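Copper-containing nitrite reductase (Hyphomicrobium denitrificans 1NES1, PDB 6TFO) probably reduces nitrite to nitric oxide with electrons from a cytochrome c, working as a homotrimer that binds copper. Local coordinates at residues T364-Y378 with V404-D418. Residues are numbered along the deposited sequence; the frame is centred on the assembly and turned at random.
Sequences TSSFHVIGEIFDHVY and VDFKLDRGGRYVLVD
Strands 365-370 and 412-418 run antiparallel, their axes 4.4 Å apart at an angle of 160°, with His368 and Val417 as a hydrogen-bonded pair; beyond the type II turn Val369-Glu372, the chain pairs again, as 376-377 against 404-405. There Asp375 and His376 both face Asp405 in a classic beta bulge. In Asp405, chi1 of 57° sets the carboxylate between its own backbone N and carbonyl carbon, and the syn lone pair of OD1 takes His376 ND1 at 2.6 Å, almost in the imidazole plane. Beside it, Asp375 OD2 accepts Lys407 N from above the carboxylate plane, at 3.1 Å, and a water.

Between the two pairings Val404 CG1 sits over the centre of the Phe374 ring, 3.8 Å from its centroid, a CH-pi contact, while Phe406 CD1 comes to the edge of that ring. Also apolar, Leu416 CD2 reaches the edge of Phe367 at CZ, 3.9 Å away. Glu372, buried and bent at chi2 (-65°), lays its CG between Phe406 and Tyr414; its OE2 receives Ile373 N at 3.2 Å. Its OE1 lies 3.6 Å from Asp409 OD1, a closeness of like charges that could raise the proton affinity of one of them. The Ile370 side chain crosses that of Val417 at about a right angle, CD1 meeting CG1.

Asp418 OD1 accepts Ser366 N at 2.9 Å, nearly straight at the hydrogen but well above the carboxylate plane, and takes a water as well. OD2 of Asp418 is held by a salt bridge to Arg423 and by Gln299. His368 stacks on His227 of a neighbouring subunit, close to a bound copper. Both segments cross from one sheet to the other here, the strands pairing in each, as in the beta-sandwich of a cupredoxin domain, bordering the intersubunit copper site typical of trimeric copper nitrite reductases.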
loop_
_atom_site.group_PDB
_atom_site.type_symbol
_atom_site.label_atom_id
_atom_site.label_comp_id
_atom_site.label_asym_id
_atom_site.label_seq_id
_atom_site.Cartn_x
_atom_site.Cartn_y
_atom_site.Cartn_z
ATOM N N THR C 364 6.545 11.696 -33.278
ATOM C CA THR C 364 6.391 11.767 -34.758
ATOM C C THR C 364 4.900 11.825 -35.104
ATOM O O THR C 364 4.140 10.955 -34.654
ATOM C CB THR C 364 7.092 10.568 -35.412
ATOM O OG1 THR C 364 8.491 10.684 -35.130
ATOM C CG2 THR C 364 6.914 10.502 -36.910
ATOM N N SER C 365 4.487 12.824 -35.874
ATOM C CA SER C 365 3.075 13.003 -36.290
ATOM C C SER C 365 2.811 12.216 -37.576
ATOM O O SER C 365 3.659 12.243 -38.477
ATOM C CB SER C 365 2.746 14.446 -36.475
ATOM O OG SER C 365 1.379 14.593 -36.812
ATOM N N SER C 366 1.699 11.498 -37.634
ATOM C CA SER C 366 1.177 10.870 -38.865
ATOM C C SER C 366 0.163 11.846 -39.477
ATOM O O SER C 366 -1.057 11.606 -39.355
ATOM C CB SER C 366 0.622 9.503 -38.553
ATOM O OG SER C 366 1.651 8.690 -37.982
ATOM N N PHE C 367 0.657 12.943 -40.075
ATOM C CA PHE C 367 -0.172 14.125 -40.431
ATOM C C PHE C 367 -1.070 13.755 -41.600
ATOM O O PHE C 367 -0.583 13.146 -42.576
ATOM C CB PHE C 367 0.672 15.352 -40.760
ATOM C CG PHE C 367 -0.159 16.586 -40.996
ATOM C CD1 PHE C 367 -0.891 17.152 -39.974
ATOM C CD2 PHE C 367 -0.226 17.171 -42.247
ATOM C CE1 PHE C 367 -1.643 18.294 -40.188
ATOM C CE2 PHE C 367 -0.979 18.314 -42.463
ATOM C CZ PHE C 367 -1.690 18.872 -41.436
ATOM N N HIS C 368 -2.343 14.105 -41.481
ATOM C CA HIS C 368 -3.431 13.677 -42.392
ATOM C C HIS C 368 -4.567 14.683 -42.295
ATOM O O HIS C 368 -4.773 15.247 -41.214
ATOM C CB HIS C 368 -3.906 12.274 -42.030
ATOM C CG HIS C 368 -5.137 11.849 -42.755
ATOM N ND1 HIS C 368 -5.101 11.254 -44.008
ATOM C CD2 HIS C 368 -6.436 11.887 -42.392
ATOM C CE1 HIS C 368 -6.328 10.957 -44.383
ATOM N NE2 HIS C 368 -7.159 11.327 -43.410
ATOM N N VAL C 369 -5.248 14.929 -43.400
ATOM C CA VAL C 369 -6.434 15.826 -43.425
ATOM C C VAL C 369 -7.598 14.957 -43.849
ATOM O O VAL C 369 -7.572 14.498 -44.995
ATOM C CB VAL C 369 -6.245 17.017 -44.371
ATOM C CG1 VAL C 369 -7.543 17.784 -44.546
ATOM C CG2 VAL C 369 -5.123 17.926 -43.890
ATOM N N ILE C 370 -8.524 14.709 -42.930
ATOM C CA ILE C 370 -9.688 13.817 -43.177
ATOM C C ILE C 370 -10.514 14.465 -44.290
ATOM O O ILE C 370 -10.805 15.684 -44.165
ATOM C CB ILE C 370 -10.484 13.561 -41.876
ATOM C CG1 ILE C 370 -9.578 13.066 -40.740
ATOM C CG2 ILE C 370 -11.614 12.583 -42.134
ATOM C CD1 ILE C 370 -10.311 12.743 -39.453
ATOM N N GLY C 371 -10.791 13.715 -45.365
ATOM C CA GLY C 371 -11.623 14.175 -46.507
ATOM C C GLY C 371 -10.819 14.752 -47.664
ATOM O O GLY C 371 -11.431 15.094 -48.693
ATOM N N GLU C 372 -9.496 14.836 -47.524
ATOM C CA GLU C 372 -8.574 15.317 -48.588
ATOM C C GLU C 372 -7.406 14.337 -48.764
ATOM O O GLU C 372 -7.204 13.438 -47.902
ATOM C CB GLU C 372 -8.053 16.722 -48.282
ATOM C CG GLU C 372 -8.859 17.832 -48.952
ATOM C CD GLU C 372 -8.808 17.865 -50.469
ATOM O OE1 GLU C 372 -9.702 18.513 -51.072
ATOM O OE2 GLU C 372 -7.867 17.255 -51.042
ATOM N N ILE C 373 -6.719 14.485 -49.904
ATOM C CA ILE C 373 -5.491 13.748 -50.299
ATOM C C ILE C 373 -4.458 14.805 -50.643
ATOM O O ILE C 373 -4.843 15.837 -51.204
ATOM C CB ILE C 373 -5.756 12.795 -51.471
ATOM C CG1 ILE C 373 -7.061 12.019 -51.245
ATOM C CG2 ILE C 373 -4.550 11.886 -51.692
ATOM C CD1 ILE C 373 -7.434 11.024 -52.322
ATOM N N PHE C 374 -3.214 14.582 -50.257
ATOM C CA PHE C 374 -2.133 15.552 -50.526
ATOM C C PHE C 374 -1.732 15.420 -51.997
ATOM O O PHE C 374 -1.284 14.330 -52.384
ATOM C CB PHE C 374 -0.981 15.337 -49.538
ATOM C CG PHE C 374 -1.368 15.516 -48.093
ATOM C CD1 PHE C 374 -2.193 16.555 -47.714
ATOM C CD2 PHE C 374 -0.900 14.652 -47.124
ATOM C CE1 PHE C 374 -2.552 16.728 -46.389
ATOM C CE2 PHE C 374 -1.260 14.822 -45.800
ATOM C CZ PHE C 374 -2.102 15.846 -45.436
ATOM N N ASP C 375 -1.958 16.467 -52.802
ATOM C CA ASP C 375 -1.528 16.481 -54.221
ATOM C C ASP C 375 -0.005 16.367 -54.215
ATOM O O ASP C 375 0.491 15.481 -54.895
ATOM C CB ASP C 375 -2.038 17.715 -54.957
ATOM C CG ASP C 375 -3.528 17.664 -55.254
ATOM O OD1 ASP C 375 -4.063 16.567 -55.351
ATOM O OD2 ASP C 375 -4.149 18.730 -55.367
ATOM N N HIS C 376 0.669 17.184 -53.395
ATOM C CA HIS C 376 2.150 17.232 -53.242
ATOM C C HIS C 376 2.526 17.145 -51.762
ATOM O O HIS C 376 1.873 17.792 -50.946
ATOM C CB HIS C 376 2.728 18.494 -53.894
ATOM C CG HIS C 376 2.372 18.598 -55.335
ATOM N ND1 HIS C 376 1.290 19.342 -55.780
ATOM C CD2 HIS C 376 2.899 17.993 -56.420
ATOM C CE1 HIS C 376 1.184 19.205 -57.081
ATOM N NE2 HIS C 376 2.165 18.387 -57.493
ATOM N N VAL C 377 3.559 16.357 -51.462
ATOM C CA VAL C 377 4.194 16.228 -50.123
ATOM C C VAL C 377 5.690 16.424 -50.303
ATOM O O VAL C 377 6.324 15.617 -50.996
ATOM C CB VAL C 377 3.897 14.857 -49.480
ATOM C CG1 VAL C 377 4.689 14.671 -48.186
ATOM C CG2 VAL C 377 2.401 14.640 -49.262
ATOM N N TYR C 378 6.257 17.438 -49.668
ATOM C CA TYR C 378 7.711 17.717 -49.745
ATOM C C TYR C 378 8.372 16.833 -48.688
ATOM O O TYR C 378 8.415 17.219 -47.517
ATOM C CB TYR C 378 7.934 19.227 -49.639
ATOM C CG TYR C 378 7.454 20.012 -50.843
ATOM C CD1 TYR C 378 6.106 20.108 -51.153
ATOM C CD2 TYR C 378 8.352 20.614 -51.708
ATOM C CE1 TYR C 378 5.658 20.815 -52.255
ATOM C CE2 TYR C 378 7.927 21.326 -52.814
ATOM C CZ TYR C 378 6.576 21.428 -53.088
ATOM O OH TYR C 378 6.179 22.117 -54.197
ATOM N N VAL C 404 2.659 20.336 -47.524
ATOM C CA VAL C 404 1.622 19.609 -48.294
ATOM C C VAL C 404 0.792 20.671 -49.014
ATOM O O VAL C 404 0.625 21.766 -48.452
ATOM C CB VAL C 404 0.749 18.711 -47.401
ATOM C CG1 VAL C 404 1.574 17.638 -46.706
ATOM C CG2 VAL C 404 -0.052 19.520 -46.396
ATOM N N ASP C 405 0.323 20.360 -50.219
ATOM C CA ASP C 405 -0.710 21.174 -50.903
ATOM C C ASP C 405 -1.766 20.234 -51.482
ATOM O O ASP C 405 -1.488 19.039 -51.670
ATOM C CB ASP C 405 -0.087 22.140 -51.916
ATOM C CG ASP C 405 0.778 21.504 -52.994
ATOM O OD1 ASP C 405 0.219 20.712 -53.818
ATOM O OD2 ASP C 405 2.000 21.820 -53.012
ATOM N N PHE C 406 -2.949 20.772 -51.707
ATOM C CA PHE C 406 -4.084 20.066 -52.336
ATOM C C PHE C 406 -5.039 21.134 -52.866
ATOM O O PHE C 406 -4.967 22.306 -52.411
ATOM C CB PHE C 406 -4.722 19.112 -51.330
ATOM C CG PHE C 406 -5.053 19.762 -50.010
ATOM C CD1 PHE C 406 -4.107 19.836 -49.002
ATOM C CD2 PHE C 406 -6.302 20.324 -49.795
ATOM C CE1 PHE C 406 -4.405 20.451 -47.801
ATOM C CE2 PHE C 406 -6.593 20.957 -48.600
ATOM C CZ PHE C 406 -5.645 21.014 -47.604
ATOM N N LYS C 407 -5.871 20.756 -53.835
ATOM C CA LYS C 407 -6.942 21.629 -54.370
ATOM C C LYS C 407 -8.217 21.264 -53.638
ATOM O O LYS C 407 -8.529 20.059 -53.535
ATOM C CB LYS C 407 -7.159 21.506 -55.885
ATOM C CG LYS C 407 -7.850 22.714 -56.510
ATOM C CD LYS C 407 -8.465 22.486 -57.858
ATOM C CE LYS C 407 -8.833 23.787 -58.540
ATOM N NZ LYS C 407 -8.914 23.636 -60.012
ATOM N N LEU C 408 -8.897 22.289 -53.140
ATOM C CA LEU C 408 -10.245 22.147 -52.565
ATOM C C LEU C 408 -11.208 22.017 -53.735
ATOM O O LEU C 408 -11.666 23.041 -54.250
ATOM C CB LEU C 408 -10.524 23.360 -51.681
ATOM C CG LEU C 408 -9.659 23.419 -50.425
ATOM C CD1 LEU C 408 -9.909 24.713 -49.666
ATOM C CD2 LEU C 408 -9.922 22.196 -49.554
ATOM N N ASP C 409 -11.448 20.783 -54.154
ATOM C CA ASP C 409 -12.363 20.467 -55.276
ATOM C C ASP C 409 -13.781 20.833 -54.826
ATOM O O ASP C 409 -14.570 21.257 -55.676
ATOM C CB ASP C 409 -12.269 18.997 -55.711
ATOM C CG ASP C 409 -10.860 18.426 -55.664
ATOM O OD1 ASP C 409 -10.425 17.990 -54.570
ATOM O OD2 ASP C 409 -10.200 18.449 -56.710
ATOM N N ARG C 410 -14.088 20.667 -53.538
ATOM C CA ARG C 410 -15.474 20.813 -53.028
ATOM C C ARG C 410 -15.458 21.193 -51.543
ATOM O O ARG C 410 -14.376 21.180 -50.922
ATOM C CB ARG C 410 -16.253 19.516 -53.267
ATOM C CG ARG C 410 -15.609 18.269 -52.668
ATOM C CD ARG C 410 -16.697 17.331 -52.196
ATOM N NE ARG C 410 -17.513 17.987 -51.181
ATOM C CZ ARG C 410 -18.766 17.661 -50.871
ATOM N NH1 ARG C 410 -19.396 16.676 -51.499
ATOM N NH2 ARG C 410 -19.388 18.338 -49.916
ATOM N N GLY C 411 -16.632 21.520 -51.011
ATOM C CA GLY C 411 -16.802 22.105 -49.671
ATOM C C GLY C 411 -16.783 21.041 -48.590
ATOM O O GLY C 411 -16.835 19.827 -48.926
ATOM N N GLY C 412 -16.700 21.503 -47.342
ATOM C CA GLY C 412 -16.755 20.667 -46.130
ATOM C C GLY C 412 -15.962 21.271 -44.978
ATOM O O GLY C 412 -15.245 22.282 -45.170
ATOM N N ARG C 413 -16.091 20.672 -43.797
ATOM C CA ARG C 413 -15.135 20.833 -42.676
ATOM C C ARG C 413 -14.069 19.745 -42.832
ATOM O O ARG C 413 -14.403 18.556 -42.675
ATOM C CB ARG C 413 -15.872 20.748 -41.340
ATOM C CG ARG C 413 -14.963 20.442 -40.157
ATOM C CD ARG C 413 -15.691 20.574 -38.843
ATOM N NE ARG C 413 -15.735 21.982 -38.492
ATOM C CZ ARG C 413 -16.825 22.649 -38.147
ATOM N NH1 ARG C 413 -16.730 23.936 -37.847
ATOM N NH2 ARG C 413 -17.995 22.029 -38.088
ATOM N N TYR C 414 -12.851 20.124 -43.217
ATOM C CA TYR C 414 -11.725 19.177 -43.375
ATOM C C TYR C 414 -10.963 19.172 -42.047
ATOM O O TYR C 414 -10.786 20.250 -41.431
ATOM C CB TYR C 414 -10.898 19.554 -44.604
ATOM C CG TYR C 414 -11.633 19.419 -45.920
ATOM C CD1 TYR C 414 -11.683 18.207 -46.601
ATOM C CD2 TYR C 414 -12.266 20.512 -46.500
ATOM C CE1 TYR C 414 -12.341 18.088 -47.818
ATOM C CE2 TYR C 414 -12.918 20.410 -47.718
ATOM C CZ TYR C 414 -12.950 19.195 -48.386
ATOM O OH TYR C 414 -13.585 19.077 -49.593
ATOM N N VAL C 415 -10.560 17.990 -41.585
ATOM C CA VAL C 415 -10.052 17.834 -40.195
ATOM C C VAL C 415 -8.591 17.412 -40.221
ATOM O O VAL C 415 -8.326 16.293 -40.661
ATOM C CB VAL C 415 -10.904 16.839 -39.395
ATOM C CG1 VAL C 415 -10.378 16.685 -37.980
ATOM C CG2 VAL C 415 -12.363 17.265 -39.369
ATOM N N LEU C 416 -7.718 18.274 -39.692
ATOM C CA LEU C 416 -6.277 17.999 -39.464
ATOM C C LEU C 416 -6.126 17.086 -38.241
ATOM O O LEU C 416 -6.668 17.435 -37.179
ATOM C CB LEU C 416 -5.548 19.323 -39.207
ATOM C CG LEU C 416 -5.298 20.239 -40.405
ATOM C CD1 LEU C 416 -6.603 20.830 -40.937
ATOM C CD2 LEU C 416 -4.341 21.355 -40.006
ATOM N N VAL C 417 -5.393 15.978 -38.375
ATOM C CA VAL C 417 -5.141 14.998 -37.277
ATOM C C VAL C 417 -3.703 14.488 -37.361
ATOM O O VAL C 417 -3.111 14.499 -38.469
ATOM C CB VAL C 417 -6.118 13.806 -37.319
ATOM C CG1 VAL C 417 -7.570 14.266 -37.265
ATOM C CG2 VAL C 417 -5.879 12.896 -38.521
ATOM N N ASP C 418 -3.180 14.033 -36.222
ATOM C CA ASP C 418 -2.106 13.008 -36.154
ATOM C C ASP C 418 -2.849 11.672 -36.176
ATOM O O ASP C 418 -3.745 11.517 -35.369
ATOM C CB ASP C 418 -1.250 13.252 -34.922
ATOM C CG ASP C 418 -0.081 12.316 -34.747
ATOM O OD1 ASP C 418 -0.105 11.216 -35.372
ATOM O OD2 ASP C 418 0.848 12.699 -33.978
HETATM O O HOH W 1 1.803 9.298 -35.192
HETATM O O HOH W 2 -13.190 16.168 -43.573
HETATM O O HOH W 3 -8.369 17.307 -53.475
HETATM O O HOH W 4 -2.394 20.633 -56.104
#